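Local coordinates for sulfur oxidation protein soxB (Thermus thermophilus, PDB 2WDD) that hydrolyses the sulfur-sulfur bond of cysteine S-thiosulfonate in the Sox sulfur oxidation pathway and carries a two-manganese site, at residues A[140-148]-A[168-179]; A[182-190]-A[213-221]. All coordinates share one frame; numbering follows the deposited sequence.

How the interactions relate
From the N terminus, the chain runs through helix 138-143, turns sharply into helix 146-155, and passes strand 159-160 before helix 170-179 returns to that turn. Interaction 1 closes this loop. Helix 170-179 is also the connection of a beta-alpha-beta crossover, since strands 159-160 and 183-184 are parallel neighbours at one side of the first six-stranded sheet. Interaction 2 opens there: residues 182-190 leave the first sheet, and strand 210-217 of the second sheet comes back to them. The two loops follow in series, neither nested nor crossed. They meet where L177 CD2 packs 3.7 Å from F184 CB, joining the helical layer of interaction 1 to the inter-sheet seam of interaction 2.

Interaction 1. Residues A[140-148]-A[168-179]; sequences SLLTRGEAV and LGRERVEELLGL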
loop_
_atom_site.group_PDB
_atom_site.type_symbol
_atom_site.label_atom_id
_atom_site.label_comp_id
_atom_site.label_asym_id
_atom_site.label_seq_id
_atom_site.Cartn_x
_atom_site.Cartn_y
_atom_site.Cartn_z
ATOM N N SER A 140 1.091 0.427 15.858
ATOM C CA SER A 140 0.846 1.827 15.556
ATOM C C SER A 140 -0.328 2.394 16.343
ATOM O O SER A 140 -0.233 3.477 16.914
ATOM C CB SER A 140 0.573 2.015 14.062
ATOM O OG SER A 140 0.220 3.354 13.791
ATOM N N LEU A 141 -1.460 1.699 16.315
ATOM C CA LEU A 141 -2.650 2.213 16.991
ATOM C C LEU A 141 -2.417 2.347 18.486
ATOM O O LEU A 141 -2.881 3.303 19.110
ATOM C CB LEU A 141 -3.866 1.324 16.728
ATOM C CG LEU A 141 -4.464 1.409 15.325
ATOM C CD1 LEU A 141 -5.507 0.316 15.156
ATOM C CD2 LEU A 141 -5.059 2.781 15.045
ATOM N N LEU A 142 -1.695 1.385 19.053
ATOM C CA LEU A 142 -1.431 1.387 20.492
ATOM C C LEU A 142 -0.495 2.489 20.956
ATOM O O LEU A 142 -0.406 2.762 22.156
ATOM C CB LEU A 142 -0.886 0.030 20.934
ATOM C CG LEU A 142 -1.927 -1.095 20.995
ATOM C CD1 LEU A 142 -1.265 -2.479 21.054
ATOM C CD2 LEU A 142 -2.865 -0.890 22.179
ATOM N N THR A 143 0.244 3.082 20.023
ATOM C CA THR A 143 1.218 4.119 20.361
ATOM C C THR A 143 1.026 5.389 19.540
ATOM O O THR A 143 1.893 6.269 19.531
ATOM C CB THR A 143 2.652 3.591 20.181
ATOM O OG1 THR A 143 2.883 3.286 18.790
ATOM C CG2 THR A 143 2.857 2.333 21.000
ATOM N N ARG A 144 -0.092 5.468 18.822
ATOM C CA ARG A 144 -0.349 6.594 17.935
ATOM C C ARG A 144 0.869 6.857 17.040
ATOM O O ARG A 144 1.291 8.004 16.859
ATOM C CB ARG A 144 -0.774 7.849 18.701
ATOM C CG ARG A 144 -2.211 7.781 19.222
ATOM C CD ARG A 144 -2.530 8.962 20.137
ATOM N NE ARG A 144 -1.521 9.100 21.185
ATOM C CZ ARG A 144 -0.902 10.239 21.482
ATOM N NH1 ARG A 144 -1.192 11.350 20.817
ATOM N NH2 ARG A 144 0.005 10.267 22.446
ATOM N N GLY A 145 1.432 5.777 16.497
ATOM C CA GLY A 145 2.567 5.835 15.589
ATOM C C GLY A 145 3.951 5.894 16.213
ATOM O O GLY A 145 4.946 5.621 15.543
ATOM N N GLU A 146 4.029 6.247 17.493
ATOM C CA GLU A 146 5.331 6.408 18.134
ATOM C C GLU A 146 6.291 5.228 18.039
ATOM O O GLU A 146 7.485 5.411 17.785
ATOM C CB GLU A 146 5.182 6.867 19.584
ATOM C CG GLU A 146 6.532 7.052 20.278
ATOM C CD GLU A 146 6.400 7.493 21.726
ATOM O OE1 GLU A 146 5.283 7.851 22.150
ATOM O OE2 GLU A 146 7.421 7.475 22.441
ATOM N N ALA A 147 5.785 4.020 18.261
ATOM C CA ALA A 147 6.632 2.834 18.228
ATOM C C ALA A 147 7.255 2.607 16.843
ATOM O O ALA A 147 8.380 2.121 16.723
ATOM C CB ALA A 147 5.856 1.608 18.684
ATOM N N VAL A 148 6.511 2.941 15.793
ATOM C CA VAL A 148 7.046 2.789 14.446
ATOM C C VAL A 148 8.216 3.749 14.213
ATOM O O VAL A 148 9.217 3.373 13.598
ATOM C CB VAL A 148 5.963 2.990 13.379
ATOM C CG1 VAL A 148 6.541 2.711 11.982
ATOM C CG2 VAL A 148 4.755 2.119 13.669
ATOM N N LEU A 168 -2.914 10.619 11.421
ATOM C CA LEU A 168 -2.652 10.760 12.850
ATOM C C LEU A 168 -2.989 12.195 13.250
ATOM O O LEU A 168 -3.047 12.512 14.436
ATOM C CB LEU A 168 -1.186 10.484 13.178
ATOM C CG LEU A 168 -0.728 9.036 12.988
ATOM C CD1 LEU A 168 0.779 8.936 13.103
ATOM C CD2 LEU A 168 -1.411 8.107 13.981
ATOM N N GLY A 169 -3.190 13.054 12.256
ATOM C CA GLY A 169 -3.464 14.469 12.462
ATOM C C GLY A 169 -2.176 15.279 12.386
ATOM O O GLY A 169 -1.113 14.781 12.743
ATOM N N ARG A 170 -2.280 16.528 11.932
ATOM C CA ARG A 170 -1.101 17.377 11.792
ATOM C C ARG A 170 -0.297 17.525 13.078
ATOM O O ARG A 170 0.934 17.461 13.049
ATOM C CB ARG A 170 -1.458 18.743 11.204
ATOM C CG ARG A 170 -0.255 19.586 10.815
ATOM C CD ARG A 170 -0.654 21.041 10.634
ATOM N NE ARG A 170 0.489 21.896 10.327
ATOM C CZ ARG A 170 0.410 23.007 9.603
ATOM N NH1 ARG A 170 1.497 23.731 9.371
ATOM N NH2 ARG A 170 -0.758 23.393 9.108
ATOM N N GLU A 171 -0.978 17.719 14.202
ATOM C CA GLU A 171 -0.291 17.861 15.483
ATOM C C GLU A 171 0.600 16.677 15.830
ATOM O O GLU A 171 1.764 16.852 16.203
ATOM C CB GLU A 171 -1.289 18.119 16.612
ATOM C CG GLU A 171 -2.012 19.450 16.502
ATOM C CD GLU A 171 -2.913 19.720 17.693
ATOM O OE1 GLU A 171 -2.500 19.418 18.834
ATOM O OE2 GLU A 171 -4.036 20.226 17.485
ATOM N N ARG A 172 0.052 15.468 15.733
ATOM C CA ARG A 172 0.820 14.271 16.061
ATOM C C ARG A 172 1.962 14.057 15.077
ATOM O O ARG A 172 3.036 13.599 15.461
ATOM C CB ARG A 172 -0.076 13.037 16.086
ATOM C CG ARG A 172 0.636 11.749 16.463
ATOM C CD ARG A 172 1.334 11.832 17.822
ATOM N NE ARG A 172 1.670 10.513 18.346
ATOM C CZ ARG A 172 2.238 10.302 19.530
ATOM N NH1 ARG A 172 2.557 11.329 20.312
ATOM N NH2 ARG A 172 2.466 9.069 19.946
ATOM N N VAL A 173 1.723 14.353 13.802
ATOM C CA VAL A 173 2.777 14.186 12.806
ATOM C C VAL A 173 3.958 15.081 13.165
ATOM O O VAL A 173 5.110 14.651 13.143
ATOM C CB VAL A 173 2.273 14.438 11.373
ATOM C CG1 VAL A 173 3.457 14.516 10.400
ATOM C CG2 VAL A 173 1.285 13.334 10.949
ATOM N N GLU A 174 3.673 16.324 13.537
ATOM C CA GLU A 174 4.760 17.231 13.916
ATOM C C GLU A 174 5.513 16.743 15.155
ATOM O O GLU A 174 6.744 16.822 15.220
ATOM C CB GLU A 174 4.264 18.672 13.998
ATOM C CG GLU A 174 3.600 19.095 12.687
ATOM C CD GLU A 174 3.574 20.592 12.456
ATOM O OE1 GLU A 174 2.674 21.052 11.720
ATOM O OE2 GLU A 174 4.469 21.300 12.966
ATOM N N GLU A 175 4.788 16.181 16.117
ATOM C CA GLU A 175 5.404 15.619 17.313
ATOM C C GLU A 175 6.326 14.473 16.910
ATOM O O GLU A 175 7.466 14.365 17.375
ATOM C CB GLU A 175 4.326 15.070 18.254
ATOM C CG GLU A 175 3.856 16.041 19.318
ATOM C CD GLU A 175 2.927 15.393 20.323
ATOM O OE1 GLU A 175 2.133 14.512 19.926
ATOM O OE2 GLU A 175 2.996 15.761 21.515
ATOM N N LEU A 176 5.814 13.598 16.047
ATOM C CA LEU A 176 6.584 12.449 15.614
ATOM C C LEU A 176 7.796 12.817 14.767
ATOM O O LEU A 176 8.821 12.148 14.832
ATOM C CB LEU A 176 5.688 11.434 14.903
ATOM C CG LEU A 176 4.690 10.744 15.836
ATOM C CD1 LEU A 176 3.799 9.780 15.044
ATOM C CD2 LEU A 176 5.448 10.012 16.937
ATOM N N LEU A 177 7.687 13.897 14.005
ATOM C CA LEU A 177 8.814 14.349 13.191
ATOM C C LEU A 177 9.923 14.851 14.110
ATOM O O LEU A 177 11.100 14.828 13.748
ATOM C CB LEU A 177 8.366 15.417 12.196
ATOM C CG LEU A 177 7.645 14.852 10.965
ATOM C CD1 LEU A 177 7.172 15.952 10.017
ATOM C CD2 LEU A 177 8.519 13.850 10.230
ATOM N N GLY A 178 9.552 15.276 15.316
ATOM C CA GLY A 178 10.550 15.708 16.277
ATOM C C GLY A 178 11.359 14.510 16.737
ATOM O O GLY A 178 12.565 14.609 16.984
ATOM N N LEU A 179 10.692 13.367 16.858
ATOM C CA LEU A 179 11.337 12.140 17.293
ATOM C C LEU A 179 12.136 11.471 16.167
ATOM O O LEU A 179 13.202 10.924 16.401
ATOM C CB LEU A 179 10.300 11.165 17.868
ATOM C CG LEU A 179 10.787 9.782 18.316
ATOM C CD1 LEU A 179 11.733 9.910 19.524
ATOM C CD2 LEU A 179 9.590 8.896 18.660
HETATM O O HOH W 1 0.454 13.638 21.959
HETATM O O HOH W 2 3.710 10.517 22.959
#
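R172 reaches from helix 170-179 to the turn at T143 and R144, where helix 138-143 ends in a Schellman motif and G145 occupies the N-cap position of the next helix. Its CB already points at the turn, and a bend at chi2 (57°) swings the chain alongside the R144 carbonyl, with CG 3.8 Å and CD 3.9 Å from R144 O. NE then gives R144 O a nearly straight hydrogen bond of 2.9 Å (170° at the hydrogen), within the guanidinium plane. NH2 binds T143 O at 2.9 Å, while E146 N reaches the same oxygen from the opposite face of its carbonyl. In the conformer given, of two modelled for E175, R172 NH1 makes a salt bridge of 3.2 Å with E175 OE1 in its own helix. A water links NH1 to E146 OE1. Direct contact from that carboxylate to NH2 is long; its other oxygen, OE2, pairs with R150. The guanidinium of R144 lies flat over one face of R172, planes 23° apart, and L176 CD2 covers the other near its rim. Beneath, L176 CD1 approaches R144 O to 3.6 Å, L179 CD2 meets E146 CG, and L168 CD1 leaves no room for a side chain at G145. A leucine in place of R172 would probably leave the T143 and R144 carbonyls without their cross-contact donor and R144 without its stacking partner. In this conformer E175 also reaches R144 through a water, so one cation, its charge probably offset by E175 and more distantly by E146, supplies donors to two successive carbonyls.

Interaction 2. Residues A[182-190]-A[213-221]; sequences GEFLSYNIV and AVVGASYPY
V214 and L185 meet at the seam between the two beta-sheets of the metallophosphoesterase fold, where strand 210-217 of one sheet runs beside the chain leaving strand 183-184 of the other. The two side chains cross at about a right angle, V214 CG1 lying 3.9 Å from L185 CD1; H159 of the neighbouring strand touches both. At G216 the strand comes so close that a beta carbon would collide with L185 CB. Its carbonyl is used twice: G216 O accepts a hydrogen bond of 2.9 Å from Y187 N and a CH...O contact from S186 CA. The Y187 ring presents its edge to this oxygen and to the next residue, with CE2 3.6 Å from A217 CB; chi1 of 85°, which sets CG between the backbone N and carbonyl carbon, puts the ring there. N188 CB lies over the centre of one face of that ring. S218 is gripped through its backbone by the N188 amide. S218 N bonds to N188 OD1 at 3.0 Å, on a lone pair in the carbonyl plane, while N188 ND2 reaches S218 O at 2.9 Å from above the plane of that carbonyl. F236 O takes a second bond from ND2, which further fixes the amide's rotation. The S218 hydroxyl stands 2.6 Å from S186 OG, is hydrogen-bonded also to S162, and has I189 CD1 against it. Y219 follows, its CB pointing away from 182-190; its ring stacks on H286 and meets H163, both manganese ligands, which places it in the second shell of the metal site. P220 CG then sits over one face of the Y221 ring, 3.7 Å above its plane and offset toward the rim.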
loop_
_atom_site.group_PDB
_atom_site.type_symbol
_atom_site.label_atom_id
_atom_site.label_comp_id
_atom_site.label_asym_id
_atom_site.label_seq_id
_atom_site.Cartn_x
_atom_site.Cartn_y
_atom_site.Cartn_z
ATOM N N GLY A 182 15.658 10.760 10.997
ATOM C CA GLY A 182 15.937 10.937 9.589
ATOM C C GLY A 182 15.461 12.318 9.192
ATOM O O GLY A 182 14.996 13.096 10.042
ATOM N N GLU A 183 15.579 12.634 7.907
ATOM C CA GLU A 183 15.135 13.914 7.383
ATOM C C GLU A 183 13.915 13.738 6.484
ATOM O O GLU A 183 14.000 13.126 5.422
ATOM C CB GLU A 183 16.248 14.642 6.620
ATOM C CG GLU A 183 15.747 15.956 6.056
ATOM C CD GLU A 183 16.809 16.765 5.358
ATOM O OE1 GLU A 183 16.553 17.957 5.122
ATOM O OE2 GLU A 183 17.875 16.212 5.028
ATOM N N PHE A 184 12.789 14.299 6.912
ATOM C CA PHE A 184 11.544 14.225 6.152
ATOM C C PHE A 184 11.617 15.171 4.957
ATOM O O PHE A 184 12.007 16.331 5.104
ATOM C CB PHE A 184 10.360 14.619 7.057
ATOM C CG PHE A 184 9.012 14.437 6.410
ATOM C CD1 PHE A 184 8.333 13.239 6.535
ATOM C CD2 PHE A 184 8.437 15.449 5.659
ATOM C CE1 PHE A 184 7.109 13.041 5.922
ATOM C CE2 PHE A 184 7.210 15.265 5.038
ATOM C CZ PHE A 184 6.544 14.055 5.171
ATOM N N LEU A 185 11.257 14.674 3.777
ATOM C CA LEU A 185 11.286 15.480 2.558
ATOM C C LEU A 185 9.911 15.537 1.905
ATOM O O LEU A 185 9.178 14.549 1.916
ATOM C CB LEU A 185 12.261 14.868 1.539
ATOM C CG LEU A 185 13.716 14.703 1.955
ATOM C CD1 LEU A 185 14.495 13.954 0.874
ATOM C CD2 LEU A 185 14.348 16.071 2.227
ATOM N N SER A 186 9.599 16.669 1.281
ATOM C CA SER A 186 8.380 16.823 0.494
ATOM C C SER A 186 8.381 18.174 -0.196
ATOM O O SER A 186 8.393 19.211 0.469
ATOM C CB SER A 186 7.117 16.661 1.346
ATOM O OG SER A 186 6.801 15.285 1.550
ATOM N N TYR A 187 8.388 18.171 -1.524
ATOM C CA TYR A 187 8.367 19.426 -2.270
ATOM C C TYR A 187 6.947 19.990 -2.292
ATOM O O TYR A 187 6.744 21.196 -2.483
ATOM C CB TYR A 187 8.838 19.200 -3.722
ATOM C CG TYR A 187 7.722 18.744 -4.647
ATOM C CD1 TYR A 187 6.953 19.667 -5.356
ATOM C CD2 TYR A 187 7.365 17.404 -4.722
ATOM C CE1 TYR A 187 5.899 19.261 -6.161
ATOM C CE2 TYR A 187 6.294 16.989 -5.504
ATOM C CZ TYR A 187 5.570 17.915 -6.228
ATOM O OH TYR A 187 4.508 17.504 -6.999
ATOM N N ASN A 188 5.958 19.113 -2.102
ATOM C CA ASN A 188 4.565 19.478 -2.299
ATOM C C ASN A 188 3.662 19.861 -1.133
ATOM O O ASN A 188 2.543 20.316 -1.366
ATOM C CB ASN A 188 3.855 18.452 -3.196
ATOM C CG ASN A 188 3.833 17.052 -2.596
ATOM O OD1 ASN A 188 4.821 16.576 -2.023
ATOM N ND2 ASN A 188 2.687 16.385 -2.719
ATOM N N ILE A 189 4.114 19.648 0.095
ATOM C CA ILE A 189 3.298 19.986 1.256
ATOM C C ILE A 189 3.562 21.458 1.555
ATOM O O ILE A 189 4.665 21.826 1.954
ATOM C CB ILE A 189 3.611 19.082 2.455
ATOM C CG1 ILE A 189 3.319 17.618 2.090
ATOM C CG2 ILE A 189 2.760 19.477 3.679
ATOM C CD1 ILE A 189 3.785 16.613 3.116
ATOM N N VAL A 190 2.555 22.293 1.319
ATOM C CA VAL A 190 2.701 23.734 1.501
ATOM C C VAL A 190 1.542 24.275 2.315
ATOM O O VAL A 190 0.504 23.629 2.452
ATOM C CB VAL A 190 2.790 24.460 0.131
ATOM C CG1 VAL A 190 3.908 23.857 -0.735
ATOM C CG2 VAL A 190 1.440 24.412 -0.608
ATOM N N ALA A 213 21.078 13.912 -5.383
ATOM C CA ALA A 213 19.945 14.556 -4.713
ATOM C C ALA A 213 18.802 13.553 -4.543
ATOM O O ALA A 213 18.450 12.848 -5.486
ATOM C CB ALA A 213 19.443 15.740 -5.533
ATOM N N VAL A 214 18.191 13.555 -3.357
ATOM C CA VAL A 214 16.987 12.766 -3.089
ATOM C C VAL A 214 15.894 13.824 -2.921
ATOM O O VAL A 214 15.958 14.652 -2.001
ATOM C CB VAL A 214 17.102 11.927 -1.804
ATOM C CG1 VAL A 214 15.776 11.184 -1.506
ATOM C CG2 VAL A 214 18.233 10.917 -1.905
ATOM N N VAL A 215 14.940 13.844 -3.847
ATOM C CA VAL A 215 13.815 14.778 -3.806
ATOM C C VAL A 215 12.630 13.980 -3.277
ATOM O O VAL A 215 12.465 12.819 -3.642
ATOM C CB VAL A 215 13.493 15.325 -5.217
ATOM C CG1 VAL A 215 12.308 16.304 -5.186
ATOM C CG2 VAL A 215 14.740 15.955 -5.850
ATOM N N GLY A 216 11.816 14.574 -2.411
ATOM C CA GLY A 216 10.659 13.865 -1.894
ATOM C C GLY A 216 9.325 14.376 -2.412
ATOM O O GLY A 216 9.127 15.572 -2.627
ATOM N N ALA A 217 8.387 13.454 -2.582
ATOM C CA ALA A 217 7.024 13.806 -2.980
ATOM C C ALA A 217 6.036 12.998 -2.156
ATOM O O ALA A 217 6.111 11.772 -2.120
ATOM C CB ALA A 217 6.792 13.562 -4.460
ATOM N N SER A 218 5.160 13.695 -1.437
ATOM C CA SER A 218 4.112 13.029 -0.667
ATOM C C SER A 218 2.849 12.875 -1.525
ATOM O O SER A 218 2.691 13.525 -2.558
ATOM C CB SER A 218 3.802 13.809 0.608
ATOM O OG SER A 218 4.813 13.584 1.571
ATOM N N TYR A 219 1.940 12.008 -1.093
ATOM C CA TYR A 219 0.726 11.736 -1.862
ATOM C C TYR A 219 -0.058 13.019 -2.105
ATOM O O TYR A 219 -0.393 13.726 -1.159
ATOM C CB TYR A 219 -0.144 10.746 -1.093
ATOM C CG TYR A 219 -1.329 10.223 -1.871
ATOM C CD1 TYR A 219 -1.171 9.639 -3.121
ATOM C CD2 TYR A 219 -2.601 10.250 -1.317
ATOM C CE1 TYR A 219 -2.254 9.143 -3.827
ATOM C CE2 TYR A 219 -3.694 9.743 -2.014
ATOM C CZ TYR A 219 -3.513 9.182 -3.251
ATOM O OH TYR A 219 -4.606 8.668 -3.932
ATOM N N PRO A 220 -0.390 13.316 -3.371
ATOM C CA PRO A 220 -1.084 14.585 -3.668
ATOM C C PRO A 220 -2.570 14.630 -3.338
ATOM O O PRO A 220 -3.176 15.710 -3.349
ATOM C CB PRO A 220 -0.889 14.754 -5.180
ATOM C CG PRO A 220 -0.589 13.381 -5.693
ATOM C CD PRO A 220 0.134 12.668 -4.591
ATOM N N TYR A 221 -3.162 13.474 -3.056
ATOM C CA TYR A 221 -4.600 13.414 -2.835
ATOM C C TYR A 221 -5.035 13.166 -1.399
ATOM O O TYR A 221 -6.133 12.665 -1.144
ATOM C CB TYR A 221 -5.228 12.410 -3.800
ATOM C CG TYR A 221 -4.801 12.645 -5.231
ATOM C CD1 TYR A 221 -5.135 13.823 -5.891
ATOM C CD2 TYR A 221 -4.025 11.715 -5.908
ATOM C CE1 TYR A 221 -4.732 14.051 -7.200
ATOM C CE2 TYR A 221 -3.634 11.927 -7.224
ATOM C CZ TYR A 221 -3.991 13.097 -7.861
ATOM O OH TYR A 221 -3.585 13.325 -9.158
#